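Pyocin S5 (Pseudomonas aeruginosa PAO1, PDB 6THK) is a bacteriocin of Pseudomonas aeruginosa that probably kills bacteria by forming a channel that depolarises the cytoplasmic membrane. Local coordinates at residues A346-E351 / L488-N493; N357-S360 / K366-E369; K401-F406 / A451-G456; Q424-S429 / A473-V478; P437-I442 / G480-E485. The protein carries 1 engineered substitution. All coordinates share one frame; numbering follows the deposited sequence.

Contact 1: residues A346-E351 / L488-N493; sequences ARQLAE and LEKANN. With ZN (zinc ion), chain H.
Gln348 OE1 receives the ammonium group of Lys490, with NZ 2.8 Å from OE1. The C=O...N angle at this oxygen is 163°, so NZ lies almost straight ahead of the carbonyl. The two side chains meet at about a right angle. In Lys490, CG stands beside the backbone N (chi1 -79°), and the rest of the chain runs out extended. This brings the aliphatic end close to the same oxygen as well, with Lys490 CE 3.3 Å from Gln348 OE1. The other half of the amide points elsewhere: Gln348 NE2 makes a weak hydrogen bond to Glu344, one turn earlier on the same helix. The bond bridges helix 340-353 and helix 485-498, two helices of the colicin pore-forming domain, an all-helical bundle. It lies at the surface, and the helices stand well apart here, with Gln348 CA 9.0 Å from Lys490 CA. Lys490 also packs on Met345. The neighbouring Glu489 points to another side of its helix and binds a zinc ion, with OE1 2.3 Å from the metal. His371 and Glu485 complete the protein ligands of that ion. Leu349 and Ala491 face the bundle interior, where both reach helix 468-481.

Contact 2: residues N357-S360 / K366-E369; sequences NIRS and KSFE
Arg359 lays the end of its guanidinium group against the hydroxyl of Ser367. The contact spans the N-terminal part of helix 361-378: Arg359 sits in the loop before it, and Ser367 is nearly two turns into the helix. Ser360, the next residue, is the N-cap of this helix, and its OG accepts a hydrogen bond from the backbone N of Glu363. Arg359, just before the cap, reaches along the first turns to Ser367. Its CG stands beside the backbone N and the chain bends at chi3 (77°), which turns the guanidinium toward the serine. The grip is end-on and two-pronged, with both terminal nitrogens aimed at one oxygen. NH2 of Arg359 is 2.9 Å from Ser367 OG, and NH1 of Arg359 is 3.0 Å from it. Sharing one acceptor bends both bonds, to N-H...O angles of 143° and 140°. Ser367 OG lies at the guanidinium edge, near its plane. The same hydroxyl is hydrogen-bonded to OE1 of Glu485, whose other carboxylate oxygen binds zinc. Arg359 and Ser367 thus stand behind a metal ligand, and the positive charge may favour the ionised carboxylate. The backbone of Arg359 is also tied to Met482 by a hydrogen bond. On the serine side, OG stands beside its own backbone N, and Ser367 CB comes within 3.7 Å of Arg359 NH1.

Contact 3: residues K401-F406 / A451-G456; sequences KSLEKF and ASWLVG
An obliquely antiparallel helix pair in the pore-forming domain brings Leu403 and Phe406 against Trp453 and Gly456. The axes of the short segments 401-406 and 451-456 approach to 9.3 Å, with an angle of 143° between their directions. Leu403 does most of the touching. Its CG lies opposite the backbone N (chi1 173°), which swings the isobutyl group toward the other helix. One methyl, CD1, then serves two neighbours. It sits 3.7 Å from Trp453 NE1 and 3.8 Å from the carbonyl carbon of Gly456. The second methyl, CD2, is 4.0 Å from Trp453 NE1, so the leucine fork rests against the pyrrole part of the indole. The two side chains meet at a slant. Trp453 NE1 is buried in this apolar setting and has no hydrogen-bonding partner in the model. Segment 451-456 overlaps a predicted transmembrane span, consistent with the hydrophobic core of colicin pore-forming domains. Gly456 offers bare backbone to the facing helix. Its CA lies 5.2 Å from Phe406 CA, the nearest CA pair between the segments, and 3.9 Å from Phe406 CB. The phenylalanine ring then passes beside the glycine carbonyl, with Phe406 CD2 3.9 Å from Gly456 O. Beyond the pair, Phe406 meets Phe330 edge-to-face and also touches Phe326. Leu403 continues onto Ile457 and Ala460 of helix 451-464. Trp453 also packs on Leu445 and Ala446 of helix 436-446.

Contact 4: residues Q424-S429 / A473-V478; sequences QEFKIS and ALVMAV
Phe426 drives its ring end into Val475 and Val478, and this is the tight part of the contact. CZ of Phe426 lies 3.5 Å from Val475 CG2, and CE2 of Phe426 is 3.9 Å from Val478 CG1. The ring crosses Val475 at about a right angle. It runs alongside Val478 in the opposite sense. Val475 CG2 and Val478 CG1 both meet the ring obliquely. With CG set opposite the backbone N (chi1 -164°), the ring extends far enough to span the gap between the segments, where the nearest CA atoms, those of Phe426 and Val475, are 8.8 Å apart. Nearby, Leu474 approaches more loosely, its side chain stopping 4.8 Å short of the other segment. These are helices 419-431 and 468-481 of the colicin pore-forming bundle, and segment 473-478 lies in a predicted transmembrane span. Segment 424-429 is buried on one side: Phe426 and Ser429 are buried, whereas Gln424 is exposed and Glu425, Lys427 and Ile428 are partly so. Inside, the ring belongs to an aromatic cluster: Trp435 and Phe438 meet it edge-to-face, and Phe391 joins with its plane inclined by about 50°. Val475 also packs on Phe391, and Val478 on Phe438.

Contact 5: residues P437-I442 / G480-E485; sequences PFFVKI and GAMIDE. With ZN (zinc ion), chain H.
A Met-aromatic contact joins Met482 to Phe439 where helix 468-481 gives way to the turn before helix 485-498. The sulfur lies obliquely to the ring, 4.8 Å from its centroid and 66° off the ring normal. Its nearest ring atom is CD1 of Phe439, 3.6 Å from Met482 SD. Ile442, one turn further along helix 436-446, lies beside the same sulfur, although the exact place of its CD1 is doubtful. The methionine chain bends at chi2 (75°) and again at chi3, which folds its end against helix 436-446. It runs past both Phe439 and Ile442 in the opposite sense to each. The far part of the phenyl ring rests on Ala481, whose CB is 4.1 Å from Phe439 CZ. With CG beside its backbone N (chi1 -69°), Phe439 turns its ring toward Ala481 and Met482. The ring also meets Phe368 edge-to-face. Met482 is enclosed further by Leu454 and Ile358. The turn that carries it is pinned by Gly480 O, which accepts from two backbone nitrogens: both N atoms, of Ile483 and of Asp484, lie 3.0 Å from Gly480 O. Asp484 then stands at the N-cap position of helix 485-498, although its side chain makes no capping bond. Glu485 follows and binds zinc through OE2, 2.2 Å from the metal. The apolar contact thus lies beside a turn that leads from buried helices to a zinc site at the start of helix 485-498 in a colicin pore-forming bundle.

Contacts 3, 4 and 5 are buried and apolar, contact 2 is partly buried, and contact 1 lies at the surface. The chemistry follows: one bond in contact 1, a two-nitrogen grip in contact 2, aliphatic and aromatic packing in the rest, with a sulfur in contact 5. Contacts 4 and 5 both use helix 468-481 and touch through Phe426, Val478 and Phe438. Contacts 2 and 5 have centres about 5 Å apart, joined by Ser367 with Glu485. Contacts 1 and 5 supply Glu489 and Glu485 to one zinc ion. Contact 3 has no touch with contact 4, but meets contact 5 through Leu454 and Met482. All lie in the pore-forming domain.

Contact 1: residues A346-E351 / L488-N493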
# COMPACT_ATOMS: atom_id res chain seq x y z
N ALA A 346 14.45 -33.46 49.54
CA ALA A 346 14.61 -32.31 48.65
C ALA A 346 13.23 -32.01 48.01
O ALA A 346 12.77 -30.86 48.06
CB ALA A 346 15.65 -32.60 47.57
N ARG A 347 12.55 -33.05 47.49
CA ARG A 347 11.23 -32.90 46.87
C ARG A 347 10.19 -32.32 47.85
O ARG A 347 9.39 -31.49 47.44
CB ARG A 347 10.75 -34.21 46.25
CG ARG A 347 9.58 -34.02 45.30
CD ARG A 347 9.10 -35.35 44.77
NE ARG A 347 10.08 -36.01 43.90
CZ ARG A 347 10.23 -35.72 42.61
NH1 ARG A 347 9.50 -34.77 42.03
NH2 ARG A 347 11.11 -36.40 41.88
N GLN A 348 10.20 -32.76 49.11
CA GLN A 348 9.29 -32.23 50.12
C GLN A 348 9.66 -30.79 50.47
O GLN A 348 8.75 -29.99 50.73
CB GLN A 348 9.27 -33.09 51.38
CG GLN A 348 8.40 -34.35 51.23
CD GLN A 348 8.04 -34.91 52.58
OE1 GLN A 348 7.45 -34.23 53.41
NE2 GLN A 348 8.41 -36.16 52.83
N LEU A 349 10.98 -30.45 50.44
CA LEU A 349 11.43 -29.08 50.69
C LEU A 349 10.86 -28.14 49.62
O LEU A 349 10.25 -27.14 49.96
CB LEU A 349 12.97 -28.98 50.79
CG LEU A 349 13.54 -27.60 51.17
CD1 LEU A 349 13.19 -27.24 52.62
CD2 LEU A 349 15.05 -27.57 51.02
N ALA A 350 11.02 -28.51 48.33
CA ALA A 350 10.53 -27.76 47.17
C ALA A 350 9.00 -27.62 47.11
O ALA A 350 8.50 -26.54 46.74
CB ALA A 350 11.04 -28.40 45.88
N GLU A 351 8.27 -28.70 47.47
CA GLU A 351 6.80 -28.71 47.47
C GLU A 351 6.21 -27.91 48.64
O GLU A 351 5.20 -27.22 48.47
CB GLU A 351 6.26 -30.14 47.48
CG GLU A 351 4.75 -30.24 47.34
CD GLU A 351 4.11 -29.57 46.14
OE1 GLU A 351 4.77 -29.43 45.08
OE2 GLU A 351 2.90 -29.24 46.24
N LEU A 488 11.71 -28.12 58.73
CA LEU A 488 12.90 -28.12 59.58
C LEU A 488 13.00 -29.46 60.30
O LEU A 488 14.07 -30.08 60.23
CB LEU A 488 12.87 -26.96 60.59
CG LEU A 488 13.89 -27.04 61.74
CD1 LEU A 488 15.33 -27.00 61.23
CD2 LEU A 488 13.66 -25.95 62.75
N GLU A 489 11.92 -29.90 60.98
CA GLU A 489 11.83 -31.18 61.69
C GLU A 489 12.21 -32.37 60.82
O GLU A 489 13.03 -33.18 61.23
CB GLU A 489 10.41 -31.37 62.25
CG GLU A 489 10.32 -30.90 63.69
CD GLU A 489 9.01 -30.24 64.09
OE1 GLU A 489 9.03 -29.43 65.03
OE2 GLU A 489 7.97 -30.53 63.45
N LYS A 490 11.64 -32.45 59.60
CA LYS A 490 11.91 -33.50 58.63
C LYS A 490 13.38 -33.53 58.21
O LYS A 490 13.97 -34.61 58.14
CB LYS A 490 11.02 -33.34 57.39
CG LYS A 490 9.60 -33.86 57.59
CD LYS A 490 8.65 -33.40 56.49
CE LYS A 490 7.27 -33.97 56.69
NZ LYS A 490 6.29 -33.32 55.79
N ALA A 491 13.98 -32.35 57.94
CA ALA A 491 15.37 -32.26 57.50
C ALA A 491 16.29 -32.54 58.65
O ALA A 491 17.28 -33.25 58.48
CB ALA A 491 15.65 -30.89 56.89
N ASN A 492 15.93 -32.04 59.85
CA ASN A 492 16.66 -32.27 61.09
C ASN A 492 16.75 -33.78 61.38
O ASN A 492 17.81 -34.25 61.78
CB ASN A 492 16.03 -31.47 62.25
CG ASN A 492 16.62 -31.74 63.61
OD1 ASN A 492 15.96 -32.29 64.50
ND2 ASN A 492 17.87 -31.35 63.80
N ASN A 493 15.65 -34.55 61.12
CA ASN A 493 15.63 -36.00 61.29
C ASN A 493 16.62 -36.65 60.34
O ASN A 493 17.43 -37.44 60.79
CB ASN A 493 14.24 -36.57 61.05
CG ASN A 493 13.19 -36.17 62.07
OD1 ASN A 493 11.98 -36.30 61.80
ND2 ASN A 493 13.60 -35.70 63.25
ZN ZN H . 10.40 -27.77 65.85

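Contact 2: residues N357-S360 / K366-E369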
# COMPACT_ATOMS: atom_id res chain seq x y z
N ASN A 357 6.21 -17.61 51.58
CA ASN A 357 7.26 -16.58 51.56
C ASN A 357 8.31 -16.96 52.62
O ASN A 357 8.09 -17.86 53.43
CB ASN A 357 6.69 -15.19 51.88
CG ASN A 357 5.76 -14.64 50.84
OD1 ASN A 357 6.16 -14.30 49.72
ND2 ASN A 357 4.51 -14.48 51.23
N ILE A 358 9.46 -16.27 52.61
CA ILE A 358 10.55 -16.50 53.55
C ILE A 358 10.15 -15.95 54.92
O ILE A 358 9.55 -14.87 54.99
CB ILE A 358 11.81 -15.84 52.97
CG1 ILE A 358 12.28 -16.64 51.74
CG2 ILE A 358 12.94 -15.66 54.00
CD1 ILE A 358 12.87 -15.84 50.64
N ARG A 359 10.45 -16.68 56.00
CA ARG A 359 10.14 -16.23 57.36
C ARG A 359 11.12 -15.13 57.80
O ARG A 359 11.99 -14.70 57.03
CB ARG A 359 10.18 -17.41 58.35
CG ARG A 359 9.19 -18.52 58.04
CD ARG A 359 9.46 -19.76 58.86
NE ARG A 359 9.01 -19.62 60.24
CZ ARG A 359 9.36 -20.44 61.23
NH1 ARG A 359 10.18 -21.46 61.00
NH2 ARG A 359 8.90 -20.24 62.46
N SER A 360 10.95 -14.64 59.03
CA SER A 360 11.84 -13.62 59.56
C SER A 360 13.00 -14.36 60.24
O SER A 360 12.83 -15.53 60.60
CB SER A 360 11.10 -12.75 60.57
OG SER A 360 10.62 -13.54 61.64
N LYS A 366 14.30 -18.87 66.43
CA LYS A 366 13.46 -19.51 67.46
C LYS A 366 13.19 -20.98 67.14
O LYS A 366 13.34 -21.81 68.03
CB LYS A 366 12.15 -18.73 67.68
N SER A 367 12.82 -21.31 65.87
CA SER A 367 12.54 -22.69 65.43
C SER A 367 13.81 -23.53 65.46
O SER A 367 13.79 -24.65 65.98
CB SER A 367 11.97 -22.72 64.01
OG SER A 367 10.72 -22.05 63.91
N PHE A 368 14.92 -22.99 64.90
CA PHE A 368 16.22 -23.66 64.82
C PHE A 368 16.90 -23.87 66.17
O PHE A 368 17.55 -24.89 66.35
CB PHE A 368 17.15 -22.94 63.83
CG PHE A 368 18.38 -23.73 63.45
CD1 PHE A 368 18.31 -24.74 62.50
CD2 PHE A 368 19.62 -23.44 64.01
CE1 PHE A 368 19.45 -25.46 62.13
CE2 PHE A 368 20.75 -24.17 63.66
CZ PHE A 368 20.66 -25.17 62.71
N GLU A 369 16.76 -22.89 67.10
CA GLU A 369 17.34 -22.96 68.46
C GLU A 369 16.71 -24.08 69.27
O GLU A 369 17.42 -24.73 70.03
CB GLU A 369 17.22 -21.63 69.21

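Contact 3: residues K401-F406 / A451-G456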
# COMPACT_ATOMS: atom_id res chain seq x y z
N LYS A 401 24.08 -20.42 37.22
CA LYS A 401 23.37 -21.05 36.12
C LYS A 401 22.30 -22.04 36.61
O LYS A 401 21.24 -22.15 35.99
CB LYS A 401 24.39 -21.74 35.20
CG LYS A 401 23.79 -22.40 33.97
CD LYS A 401 23.07 -21.41 33.03
CE LYS A 401 22.58 -22.11 31.80
NZ LYS A 401 23.70 -22.79 31.10
N SER A 402 22.58 -22.75 37.71
CA SER A 402 21.66 -23.71 38.31
C SER A 402 20.52 -22.96 38.99
O SER A 402 19.36 -23.32 38.80
CB SER A 402 22.39 -24.61 39.29
OG SER A 402 23.31 -25.41 38.58
N LEU A 403 20.86 -21.88 39.74
CA LEU A 403 19.86 -21.04 40.40
C LEU A 403 18.88 -20.39 39.39
O LEU A 403 17.70 -20.27 39.69
CB LEU A 403 20.51 -19.99 41.33
CG LEU A 403 19.59 -18.92 41.98
CD1 LEU A 403 18.56 -19.55 42.91
CD2 LEU A 403 20.41 -17.87 42.73
N GLU A 404 19.35 -20.03 38.17
CA GLU A 404 18.42 -19.44 37.21
C GLU A 404 17.45 -20.51 36.67
O GLU A 404 16.25 -20.27 36.65
CB GLU A 404 19.10 -18.59 36.12
CG GLU A 404 20.01 -19.31 35.13
CD GLU A 404 20.42 -18.45 33.94
OE1 GLU A 404 19.55 -18.12 33.11
OE2 GLU A 404 21.63 -18.11 33.85
N LYS A 405 17.97 -21.73 36.41
CA LYS A 405 17.17 -22.87 35.96
C LYS A 405 16.15 -23.30 37.05
O LYS A 405 14.97 -23.45 36.73
CB LYS A 405 18.07 -24.04 35.56
CG LYS A 405 18.47 -24.03 34.09
CD LYS A 405 19.45 -25.13 33.73
CE LYS A 405 20.88 -24.76 34.06
NZ LYS A 405 21.84 -25.88 33.85
N PHE A 406 16.60 -23.46 38.31
CA PHE A 406 15.68 -23.84 39.40
C PHE A 406 14.62 -22.77 39.62
O PHE A 406 13.44 -23.11 39.76
CB PHE A 406 16.43 -24.16 40.72
CG PHE A 406 17.22 -25.45 40.72
CD1 PHE A 406 16.61 -26.67 40.43
CD2 PHE A 406 18.57 -25.45 41.05
CE1 PHE A 406 17.35 -27.85 40.41
CE2 PHE A 406 19.32 -26.64 41.03
CZ PHE A 406 18.70 -27.83 40.73
N ALA A 451 9.64 -18.40 49.09
CA ALA A 451 10.38 -19.45 49.78
C ALA A 451 11.11 -20.39 48.80
O ALA A 451 12.18 -20.89 49.10
CB ALA A 451 9.48 -20.22 50.72
N SER A 452 10.52 -20.61 47.63
CA SER A 452 11.06 -21.43 46.55
C SER A 452 12.42 -20.92 46.05
O SER A 452 13.23 -21.70 45.60
CB SER A 452 10.07 -21.53 45.40
OG SER A 452 8.78 -21.83 45.88
N TRP A 453 12.64 -19.60 46.07
CA TRP A 453 13.92 -19.04 45.68
C TRP A 453 15.03 -19.56 46.61
O TRP A 453 16.12 -19.88 46.14
CB TRP A 453 13.90 -17.51 45.70
CG TRP A 453 15.14 -16.94 45.15
CD1 TRP A 453 15.59 -17.05 43.88
CD2 TRP A 453 16.13 -16.19 45.86
NE1 TRP A 453 16.79 -16.42 43.74
CE2 TRP A 453 17.14 -15.87 44.94
CE3 TRP A 453 16.25 -15.75 47.17
CZ2 TRP A 453 18.26 -15.14 45.30
CZ3 TRP A 453 17.36 -15.02 47.52
CH2 TRP A 453 18.34 -14.72 46.59
N LEU A 454 14.75 -19.65 47.91
CA LEU A 454 15.69 -20.19 48.88
C LEU A 454 15.99 -21.65 48.56
O LEU A 454 17.12 -22.10 48.69
CB LEU A 454 15.11 -20.14 50.28
CG LEU A 454 15.11 -18.84 51.06
CD1 LEU A 454 14.79 -19.13 52.52
CD2 LEU A 454 16.45 -18.14 50.93
N VAL A 455 14.96 -22.39 48.16
CA VAL A 455 15.08 -23.79 47.78
C VAL A 455 15.98 -23.91 46.55
O VAL A 455 16.77 -24.83 46.46
CB VAL A 455 13.72 -24.46 47.53
CG1 VAL A 455 13.91 -25.92 47.18
CG2 VAL A 455 12.84 -24.33 48.76
N GLY A 456 15.86 -22.98 45.62
CA GLY A 456 16.71 -22.95 44.44
C GLY A 456 18.16 -22.76 44.85
O GLY A 456 19.04 -23.40 44.31

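Contact 4: residues Q424-S429 / A473-V478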
# COMPACT_ATOMS: atom_id res chain seq x y z
N GLN A 424 30.13 -17.82 52.52
CA GLN A 424 31.08 -17.55 53.57
C GLN A 424 30.36 -17.51 54.90
O GLN A 424 30.82 -18.08 55.87
CB GLN A 424 31.75 -16.21 53.32
CG GLN A 424 32.40 -15.63 54.55
CD GLN A 424 33.90 -15.60 54.44
OE1 GLN A 424 34.48 -16.30 53.61
NE2 GLN A 424 34.54 -14.80 55.27
N GLU A 425 29.21 -16.86 54.95
CA GLU A 425 28.45 -16.81 56.20
C GLU A 425 27.94 -18.21 56.58
O GLU A 425 27.84 -18.54 57.75
CB GLU A 425 27.44 -15.64 56.28
CG GLU A 425 26.93 -15.37 57.72
CD GLU A 425 27.94 -14.69 58.64
OE1 GLU A 425 28.95 -14.21 58.09
OE2 GLU A 425 27.75 -14.64 59.90
N PHE A 426 27.57 -19.02 55.59
CA PHE A 426 27.15 -20.39 55.86
C PHE A 426 28.31 -21.18 56.46
O PHE A 426 28.14 -21.92 57.42
CB PHE A 426 26.67 -21.07 54.59
CG PHE A 426 25.88 -22.32 54.84
CD1 PHE A 426 26.47 -23.42 55.40
CD2 PHE A 426 24.54 -22.38 54.52
CE1 PHE A 426 25.75 -24.58 55.63
CE2 PHE A 426 23.81 -23.52 54.75
CZ PHE A 426 24.41 -24.62 55.31
N LYS A 427 29.50 -21.00 55.89
CA LYS A 427 30.72 -21.67 56.34
C LYS A 427 31.10 -21.27 57.76
O LYS A 427 31.42 -22.11 58.57
CB LYS A 427 31.86 -21.38 55.38
CG LYS A 427 33.23 -21.33 56.03
CD LYS A 427 34.33 -21.07 55.01
CE LYS A 427 35.01 -19.73 55.26
NZ LYS A 427 34.91 -19.28 56.67
N ILE A 428 31.00 -19.98 58.07
CA ILE A 428 31.31 -19.48 59.41
C ILE A 428 30.34 -20.08 60.41
O ILE A 428 30.71 -20.50 61.49
CB ILE A 428 31.21 -17.95 59.49
CG1 ILE A 428 32.27 -17.28 58.63
CG2 ILE A 428 31.34 -17.47 60.92
CD1 ILE A 428 32.00 -15.82 58.37
N SER A 429 29.07 -20.14 60.01
CA SER A 429 27.98 -20.72 60.76
C SER A 429 28.09 -22.23 60.96
O SER A 429 27.40 -22.76 61.79
CB SER A 429 26.65 -20.38 60.11
OG SER A 429 26.18 -19.13 60.56
N ALA A 473 22.04 -32.14 53.55
CA ALA A 473 20.98 -32.29 54.53
C ALA A 473 20.97 -31.10 55.50
O ALA A 473 19.89 -30.62 55.84
CB ALA A 473 21.18 -33.59 55.31
N LEU A 474 22.16 -30.62 55.95
CA LEU A 474 22.25 -29.47 56.86
C LEU A 474 21.77 -28.19 56.14
O LEU A 474 21.10 -27.37 56.75
CB LEU A 474 23.68 -29.32 57.38
CG LEU A 474 23.96 -28.21 58.40
CD1 LEU A 474 23.03 -28.30 59.60
CD2 LEU A 474 25.40 -28.28 58.88
N VAL A 475 22.05 -28.11 54.84
CA VAL A 475 21.63 -27.00 54.01
C VAL A 475 20.10 -26.99 53.94
O VAL A 475 19.48 -25.97 54.13
CB VAL A 475 22.20 -27.10 52.59
CG1 VAL A 475 21.33 -26.34 51.61
CG2 VAL A 475 23.62 -26.59 52.56
N MET A 476 19.52 -28.15 53.67
CA MET A 476 18.06 -28.29 53.63
C MET A 476 17.43 -28.00 54.96
O MET A 476 16.38 -27.38 54.99
CB MET A 476 17.63 -29.66 53.14
CG MET A 476 18.00 -29.91 51.72
SD MET A 476 17.08 -31.29 51.03
CE MET A 476 17.87 -32.71 51.85
N ALA A 477 18.10 -28.38 56.07
CA ALA A 477 17.61 -28.12 57.42
C ALA A 477 17.56 -26.61 57.72
O ALA A 477 16.54 -26.09 58.17
CB ALA A 477 18.46 -28.85 58.44
N VAL A 478 18.63 -25.93 57.36
CA VAL A 478 18.79 -24.50 57.52
C VAL A 478 17.78 -23.72 56.65
O VAL A 478 17.16 -22.78 57.11
CB VAL A 478 20.26 -24.14 57.24
CG1 VAL A 478 20.39 -22.82 56.54
CG2 VAL A 478 21.07 -24.18 58.51

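Contact 5: residues P437-I442 / G480-E485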
# COMPACT_ATOMS: atom_id res chain seq x y z
N PRO A 437 23.69 -15.21 62.80
CA PRO A 437 24.15 -14.32 61.71
C PRO A 437 23.90 -14.87 60.31
O PRO A 437 24.07 -14.15 59.33
CB PRO A 437 25.65 -14.15 62.00
CG PRO A 437 25.83 -14.62 63.42
CD PRO A 437 24.85 -15.72 63.56
N PHE A 438 23.65 -16.17 60.19
CA PHE A 438 23.27 -16.72 58.90
C PHE A 438 21.85 -16.35 58.50
O PHE A 438 21.59 -15.95 57.38
CB PHE A 438 23.41 -18.23 58.83
CG PHE A 438 22.96 -18.80 57.52
CD1 PHE A 438 23.77 -18.72 56.42
CD2 PHE A 438 21.71 -19.35 57.39
CE1 PHE A 438 23.36 -19.22 55.20
CE2 PHE A 438 21.29 -19.85 56.18
CZ PHE A 438 22.11 -19.79 55.09
N PHE A 439 20.93 -16.56 59.44
CA PHE A 439 19.52 -16.29 59.22
C PHE A 439 19.31 -14.81 58.95
O PHE A 439 18.50 -14.44 58.10
CB PHE A 439 18.68 -16.76 60.40
CG PHE A 439 18.61 -18.26 60.52
CD1 PHE A 439 18.23 -19.03 59.45
CD2 PHE A 439 18.95 -18.88 61.70
CE1 PHE A 439 18.18 -20.40 59.55
CE2 PHE A 439 18.91 -20.25 61.81
CZ PHE A 439 18.52 -21.02 60.73
N VAL A 440 20.04 -13.97 59.66
CA VAL A 440 19.95 -12.54 59.47
C VAL A 440 20.40 -12.19 58.06
O VAL A 440 19.79 -11.37 57.40
CB VAL A 440 20.82 -11.78 60.47
CG1 VAL A 440 21.09 -10.37 59.96
CG2 VAL A 440 20.15 -11.73 61.83
N LYS A 441 21.48 -12.82 57.60
CA LYS A 441 21.96 -12.57 56.25
C LYS A 441 20.95 -13.00 55.20
O LYS A 441 20.73 -12.28 54.24
CB LYS A 441 23.30 -13.26 56.04
CG LYS A 441 23.64 -13.56 54.59
CD LYS A 441 24.62 -12.55 54.03
CE LYS A 441 24.14 -12.00 52.71
NZ LYS A 441 25.26 -11.66 51.80
N ILE A 442 20.34 -14.17 55.36
CA ILE A 442 19.35 -14.61 54.38
C ILE A 442 18.10 -13.74 54.39
O ILE A 442 17.59 -13.38 53.34
CB ILE A 442 18.98 -16.11 54.46
CG1 ILE A 442 19.14 -16.66 55.86
CG2 ILE A 442 19.83 -16.92 53.50
CD1 ILE A 442 18.87 -18.15 55.93
N GLY A 480 14.96 -25.00 55.45
CA GLY A 480 13.67 -25.41 56.00
C GLY A 480 13.21 -24.58 57.19
O GLY A 480 12.03 -24.27 57.29
N ALA A 481 14.14 -24.19 58.09
CA ALA A 481 13.86 -23.32 59.25
C ALA A 481 13.35 -21.93 58.79
O ALA A 481 12.66 -21.23 59.52
CB ALA A 481 15.12 -23.14 60.09
N MET A 482 13.71 -21.55 57.56
CA MET A 482 13.36 -20.27 56.96
C MET A 482 12.01 -20.32 56.23
O MET A 482 11.53 -19.29 55.75
CB MET A 482 14.47 -19.88 55.99
CG MET A 482 14.71 -18.42 55.94
SD MET A 482 15.59 -17.85 57.39
CE MET A 482 14.78 -16.30 57.67
N ILE A 483 11.42 -21.53 56.14
CA ILE A 483 10.18 -21.78 55.41
C ILE A 483 9.04 -22.23 56.32
O ILE A 483 8.07 -21.49 56.50
CB ILE A 483 10.42 -22.78 54.24
CG1 ILE A 483 11.55 -22.29 53.31
CG2 ILE A 483 9.12 -23.05 53.47
CD1 ILE A 483 12.08 -23.30 52.28
N ASP A 484 9.16 -23.43 56.90
CA ASP A 484 8.14 -24.06 57.72
C ASP A 484 8.82 -24.91 58.78
O ASP A 484 9.81 -25.58 58.48
CB ASP A 484 7.28 -24.98 56.82
CG ASP A 484 5.93 -25.42 57.36
OD1 ASP A 484 5.54 -24.93 58.44
OD2 ASP A 484 5.25 -26.23 56.68
N GLU A 485 8.24 -24.92 59.99
CA GLU A 485 8.69 -25.72 61.14
C GLU A 485 8.71 -27.22 60.83
O GLU A 485 9.65 -27.89 61.25
CB GLU A 485 7.81 -25.46 62.38
CG GLU A 485 8.36 -26.06 63.67
CD GLU A 485 9.01 -25.14 64.69
OE1 GLU A 485 8.60 -23.96 64.80
OE2 GLU A 485 9.88 -25.63 65.45
ZN ZN H . 10.40 -27.77 65.85